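Local coordinates for protein putative TRAP PERIPLASMIC SOLUTE BINDING PROTEIN (Haemophilus influenzae, PDB 4PBQ) that binds L-gulonate, presumably in the periplasm, and probably delivers this or a related sugar acid to a TRAP transporter of the inner membrane, at residues T50-I61 and I246-A257. Residues are numbered along the deposited sequence; the frame is centred on the assembly and turned at random.
Sequences TIENETNHKYEI and IPKEDQIIFEKA
Phe254 drives its CE1–CZ edge into one face of the Tyr59 ring, a T-shaped pair with centroids 5.1 Å apart and planes at 90°. Ile51 CD1 makes a CH-pi contact over one face of Phe254, 3.8 Å from the ring centroid; Ile246 CD1 lies over the opposite face, toward the rim, so the phenyl ring is clamped from both sides. At the far end of the tyrosine, OH donates to Asp250 OD2 over 2.7 Å, reaching that oxygen on its anti side, somewhat out of the carboxylate plane, with ring and carboxylate planes 85° apart. Lys58, extended with CG anti to its backbone N (chi1 177°), brings NZ to the same OD2 at 3.1 Å, nearly in line with the C-O bond. A water accepts from this NZ and donates weakly to OD2. Farther along, Thr50 CG2 packs on Ala257 CB at 3.6 Å, while Ile253 CG2 meets Thr55 CG2. At the solvent-facing border Lys256 NZ forms a salt bridge to Glu54 OE1, met on the syn side at 3.0 Å, a little out of the carboxylate plane. The contact thus joins the C-terminal end of helix 38-54, its Schellman motif and strand 59-64 to the start of helix 248-281. Two donors on OD2, one of them cationic, would be expected to stabilise Asp250 as a carboxylate, and the short bond probably holds the tyrosine hydroxyl at the border of an apolar, aromatic interface.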
loop_
_atom_site.group_PDB
_atom_site.type_symbol
_atom_site.label_atom_id
_atom_site.label_comp_id
_atom_site.label_asym_id
_atom_site.label_seq_id
_atom_site.Cartn_x
_atom_site.Cartn_y
_atom_site.Cartn_z
ATOM N N THR A 50 13.997 -3.532 -18.544
ATOM C CA THR A 50 15.368 -3.846 -18.153
ATOM C C THR A 50 15.609 -5.345 -18.189
ATOM O O THR A 50 16.590 -5.823 -18.760
ATOM C CB THR A 50 15.702 -3.306 -16.744
ATOM O OG1 THR A 50 15.631 -1.876 -16.759
ATOM C CG2 THR A 50 17.097 -3.755 -16.297
ATOM N N ILE A 51 14.722 -6.096 -17.554
ATOM C CA ILE A 51 14.910 -7.535 -17.482
ATOM C C ILE A 51 14.858 -8.174 -18.874
ATOM O O ILE A 51 15.739 -8.968 -19.239
ATOM C CB ILE A 51 13.872 -8.171 -16.551
ATOM C CG1 ILE A 51 14.241 -7.860 -15.096
ATOM C CG2 ILE A 51 13.813 -9.679 -16.735
ATOM C CD1 ILE A 51 13.092 -8.109 -14.088
ATOM N N GLU A 52 13.852 -7.823 -19.663
ATOM C CA GLU A 52 13.667 -8.514 -20.945
ATOM C C GLU A 52 14.836 -8.186 -21.884
ATOM O O GLU A 52 15.361 -9.062 -22.581
ATOM C CB GLU A 52 12.307 -8.129 -21.550
ATOM C CG GLU A 52 11.135 -8.664 -20.715
ATOM C CD GLU A 52 9.757 -8.389 -21.307
ATOM O OE1 GLU A 52 9.637 -7.647 -22.307
ATOM O OE2 GLU A 52 8.771 -8.924 -20.750
ATOM N N ASN A 53 15.270 -6.935 -21.895
ATOM C CA ASN A 53 16.406 -6.571 -22.749
ATOM C C ASN A 53 17.748 -7.125 -22.282
ATOM O O ASN A 53 18.525 -7.658 -23.073
ATOM C CB ASN A 53 16.515 -5.056 -22.889
ATOM C CG ASN A 53 15.453 -4.474 -23.793
ATOM O OD1 ASN A 53 15.130 -5.041 -24.834
ATOM N ND2 ASN A 53 14.922 -3.318 -23.411
ATOM N N GLU A 54 18.047 -6.976 -21.006
ATOM C CA GLU A 54 19.367 -7.305 -20.507
ATOM C C GLU A 54 19.574 -8.794 -20.201
ATOM O O GLU A 54 20.684 -9.208 -19.871
ATOM C CB GLU A 54 19.694 -6.401 -19.316
ATOM C CG GLU A 54 19.666 -4.935 -19.736
ATOM C CD GLU A 54 20.083 -3.935 -18.666
ATOM O OE1 GLU A 54 20.785 -4.333 -17.714
ATOM O OE2 GLU A 54 19.700 -2.739 -18.807
ATOM N N THR A 55 18.522 -9.605 -20.335
ATOM C CA THR A 55 18.679 -11.055 -20.239
ATOM C C THR A 55 18.480 -11.732 -21.591
ATOM O O THR A 55 18.151 -12.918 -21.664
ATOM C CB THR A 55 17.699 -11.695 -19.230
ATOM O OG1 THR A 55 16.352 -11.651 -19.741
ATOM C CG2 THR A 55 17.787 -11.013 -17.883
ATOM N N ASN A 56 18.669 -10.990 -22.677
ATOM C CA ASN A 56 18.541 -11.596 -24.001
ATOM C C ASN A 56 17.167 -12.258 -24.142
ATOM O O ASN A 56 17.026 -13.305 -24.775
ATOM C CB ASN A 56 19.652 -12.635 -24.195
ATOM C CG ASN A 56 19.678 -13.229 -25.608
ATOM O OD1 ASN A 56 19.252 -12.592 -26.573
ATOM N ND2 ASN A 56 20.163 -14.469 -25.717
ATOM N N HIS A 57 16.175 -11.666 -23.493
ATOM C CA HIS A 57 14.793 -12.129 -23.567
ATOM C C HIS A 57 14.549 -13.550 -23.010
ATOM O O HIS A 57 13.593 -14.226 -23.384
ATOM C CB HIS A 57 14.314 -12.002 -25.010
ATOM C CG HIS A 57 14.188 -10.581 -25.458
ATOM N ND1 HIS A 57 15.207 -9.903 -26.096
ATOM C CD2 HIS A 57 13.173 -9.693 -25.319
ATOM C CE1 HIS A 57 14.815 -8.667 -26.350
ATOM N NE2 HIS A 57 13.586 -8.516 -25.888
ATOM N N LYS A 58 15.390 -13.956 -22.064
ATOM C CA LYS A 58 15.285 -15.259 -21.395
ATOM C C LYS A 58 14.126 -15.275 -20.398
ATOM O O LYS A 58 13.609 -16.346 -20.036
ATOM C CB LYS A 58 16.576 -15.517 -20.634
ATOM C CG LYS A 58 16.604 -16.790 -19.817
ATOM C CD LYS A 58 17.983 -16.995 -19.200
ATOM C CE LYS A 58 18.047 -18.250 -18.337
ATOM N NZ LYS A 58 19.443 -18.476 -17.831
ATOM N N TYR A 59 13.761 -14.084 -19.931
ATOM C CA TYR A 59 12.606 -13.904 -19.043
ATOM C C TYR A 59 11.636 -12.944 -19.690
ATOM O O TYR A 59 12.035 -11.960 -20.296
ATOM C CB TYR A 59 13.015 -13.352 -17.655
ATOM C CG TYR A 59 14.042 -14.214 -17.004
ATOM C CD1 TYR A 59 15.378 -14.035 -17.288
ATOM C CD2 TYR A 59 13.681 -15.243 -16.149
ATOM C CE1 TYR A 59 16.347 -14.839 -16.739
ATOM C CE2 TYR A 59 14.653 -16.065 -15.587
ATOM C CZ TYR A 59 15.987 -15.848 -15.884
ATOM O OH TYR A 59 16.959 -16.662 -15.331
ATOM N N GLU A 60 10.354 -13.218 -19.520
ATOM C CA GLU A 60 9.307 -12.294 -19.935
ATOM C C GLU A 60 8.505 -11.940 -18.710
ATOM O O GLU A 60 8.097 -12.845 -17.989
ATOM C CB GLU A 60 8.386 -12.957 -20.962
ATOM C CG GLU A 60 7.214 -12.096 -21.351
ATOM C CD GLU A 60 6.432 -12.659 -22.520
ATOM O OE1 GLU A 60 5.423 -13.356 -22.287
ATOM O OE2 GLU A 60 6.829 -12.390 -23.672
ATOM N N ILE A 61 8.337 -10.643 -18.451
ATOM C CA ILE A 61 7.589 -10.178 -17.288
ATOM C C ILE A 61 6.225 -9.708 -17.789
ATOM O O ILE A 61 6.115 -8.613 -18.357
ATOM C CB ILE A 61 8.301 -9.022 -16.571
ATOM C CG1 ILE A 61 9.791 -9.335 -16.325
ATOM C CG2 ILE A 61 7.556 -8.679 -15.275
ATOM C CD1 ILE A 61 10.090 -10.568 -15.461
ATOM N N ILE A 246 16.414 -19.062 -10.645
ATOM C CA ILE A 246 17.140 -18.015 -11.350
ATOM C C ILE A 246 18.550 -17.954 -10.801
ATOM O O ILE A 246 18.757 -17.699 -9.618
ATOM C CB ILE A 246 16.442 -16.666 -11.174
ATOM C CG1 ILE A 246 15.029 -16.715 -11.758
ATOM C CG2 ILE A 246 17.237 -15.551 -11.837
ATOM C CD1 ILE A 246 14.254 -15.441 -11.561
ATOM N N PRO A 247 19.550 -18.140 -11.669
ATOM C CA PRO A 247 20.916 -18.106 -11.141
ATOM C C PRO A 247 21.288 -16.706 -10.687
ATOM O O PRO A 247 20.713 -15.716 -11.158
ATOM C CB PRO A 247 21.784 -18.524 -12.335
ATOM C CG PRO A 247 20.931 -18.235 -13.542
ATOM C CD PRO A 247 19.505 -18.472 -13.098
ATOM N N LYS A 248 22.271 -16.622 -9.803
ATOM C CA LYS A 248 22.689 -15.338 -9.268
ATOM C C LYS A 248 23.029 -14.309 -10.355
ATOM O O LYS A 248 22.707 -13.130 -10.222
ATOM C CB LYS A 248 23.886 -15.518 -8.362
ATOM C CG LYS A 248 24.367 -14.244 -7.716
ATOM C CD LYS A 248 23.788 -14.113 -6.326
ATOM C CE LYS A 248 24.336 -12.913 -5.591
ATOM N NZ LYS A 248 23.481 -12.625 -4.405
ATOM N N GLU A 249 23.678 -14.739 -11.425
ATOM C CA GLU A 249 24.024 -13.796 -12.497
ATOM C C GLU A 249 22.787 -13.079 -13.015
ATOM O O GLU A 249 22.828 -11.876 -13.324
ATOM C CB GLU A 249 24.651 -14.521 -13.686
ATOM C CG GLU A 249 26.038 -14.999 -13.516
ATOM C CD GLU A 249 26.646 -15.401 -14.848
ATOM O OE1 GLU A 249 25.888 -15.821 -15.775
ATOM O OE2 GLU A 249 27.884 -15.264 -14.957
ATOM N N ASP A 250 21.687 -13.828 -13.140
ATOM C CA ASP A 250 20.439 -13.262 -13.654
ATOM C C ASP A 250 19.702 -12.478 -12.549
ATOM O O ASP A 250 19.052 -11.473 -12.827
ATOM C CB ASP A 250 19.526 -14.362 -14.214
ATOM C CG ASP A 250 20.006 -14.928 -15.535
ATOM O OD1 ASP A 250 20.902 -14.333 -16.173
ATOM O OD2 ASP A 250 19.456 -15.977 -15.953
ATOM N N GLN A 251 19.808 -12.949 -11.300
ATOM C CA GLN A 251 19.199 -12.259 -10.170
ATOM C C GLN A 251 19.744 -10.844 -10.023
ATOM O O GLN A 251 19.008 -9.934 -9.650
ATOM C CB GLN A 251 19.423 -13.026 -8.871
ATOM C CG GLN A 251 18.582 -14.279 -8.713
ATOM C CD GLN A 251 18.800 -14.934 -7.366
ATOM O OE1 GLN A 251 19.688 -14.535 -6.605
ATOM N NE2 GLN A 251 18.018 -15.972 -7.075
ATOM N N ILE A 252 21.030 -10.659 -10.303
ATOM C CA ILE A 252 21.644 -9.335 -10.265
ATOM C C ILE A 252 20.957 -8.385 -11.255
ATOM O O ILE A 252 20.756 -7.198 -10.957
ATOM C CB ILE A 252 23.144 -9.445 -10.565
ATOM C CG1 ILE A 252 23.860 -9.999 -9.336
ATOM C CG2 ILE A 252 23.760 -8.079 -10.977
ATOM C CD1 ILE A 252 25.241 -10.587 -9.654
ATOM N N ILE A 253 20.565 -8.916 -12.416
ATOM C CA ILE A 253 19.840 -8.110 -13.396
ATOM C C ILE A 253 18.428 -7.769 -12.889
ATOM O O ILE A 253 17.974 -6.645 -13.050
ATOM C CB ILE A 253 19.782 -8.809 -14.756
ATOM C CG1 ILE A 253 21.218 -8.938 -15.297
ATOM C CG2 ILE A 253 18.939 -8.006 -15.725
ATOM C CD1 ILE A 253 21.332 -9.746 -16.562
ATOM N N PHE A 254 17.742 -8.731 -12.273
ATOM C CA PHE A 254 16.440 -8.467 -11.654
ATOM C C PHE A 254 16.588 -7.408 -10.576
ATOM O O PHE A 254 15.738 -6.549 -10.438
ATOM C CB PHE A 254 15.839 -9.728 -11.012
ATOM C CG PHE A 254 15.088 -10.610 -11.969
ATOM C CD1 PHE A 254 15.756 -11.289 -12.977
ATOM C CD2 PHE A 254 13.708 -10.751 -11.857
ATOM C CE1 PHE A 254 15.060 -12.103 -13.875
ATOM C CE2 PHE A 254 12.998 -11.560 -12.713
ATOM C CZ PHE A 254 13.673 -12.245 -13.747
ATOM N N GLU A 255 17.663 -7.486 -9.794
ATOM C CA GLU A 255 17.882 -6.510 -8.715
ATOM C C GLU A 255 18.171 -5.105 -9.258
ATOM O O GLU A 255 17.703 -4.114 -8.695
ATOM C CB GLU A 255 18.989 -6.991 -7.784
ATOM C CG GLU A 255 18.557 -8.200 -6.965
ATOM C CD GLU A 255 19.727 -9.096 -6.509
ATOM O OE1 GLU A 255 20.894 -8.845 -6.863
ATOM O OE2 GLU A 255 19.460 -10.076 -5.793
ATOM N N LYS A 256 18.942 -5.027 -10.334
ATOM C CA LYS A 256 19.191 -3.754 -11.032
ATOM C C LYS A 256 17.867 -3.153 -11.494
ATOM O O LYS A 256 17.600 -1.968 -11.338
ATOM C CB LYS A 256 20.106 -3.995 -12.249
ATOM C CG LYS A 256 20.367 -2.747 -13.118
ATOM C CD LYS A 256 21.215 -3.080 -14.382
ATOM C CE LYS A 256 21.462 -1.862 -15.255
ATOM N NZ LYS A 256 22.395 -2.149 -16.383
ATOM N N ALA A 257 17.031 -3.990 -12.081
ATOM C CA ALA A 257 15.745 -3.537 -12.585
ATOM C C ALA A 257 14.842 -3.071 -11.420
ATOM O O ALA A 257 14.096 -2.099 -11.545
ATOM C CB ALA A 257 15.102 -4.636 -13.383
HETATM O O HOH W 1 21.733 -16.775 -17.429
#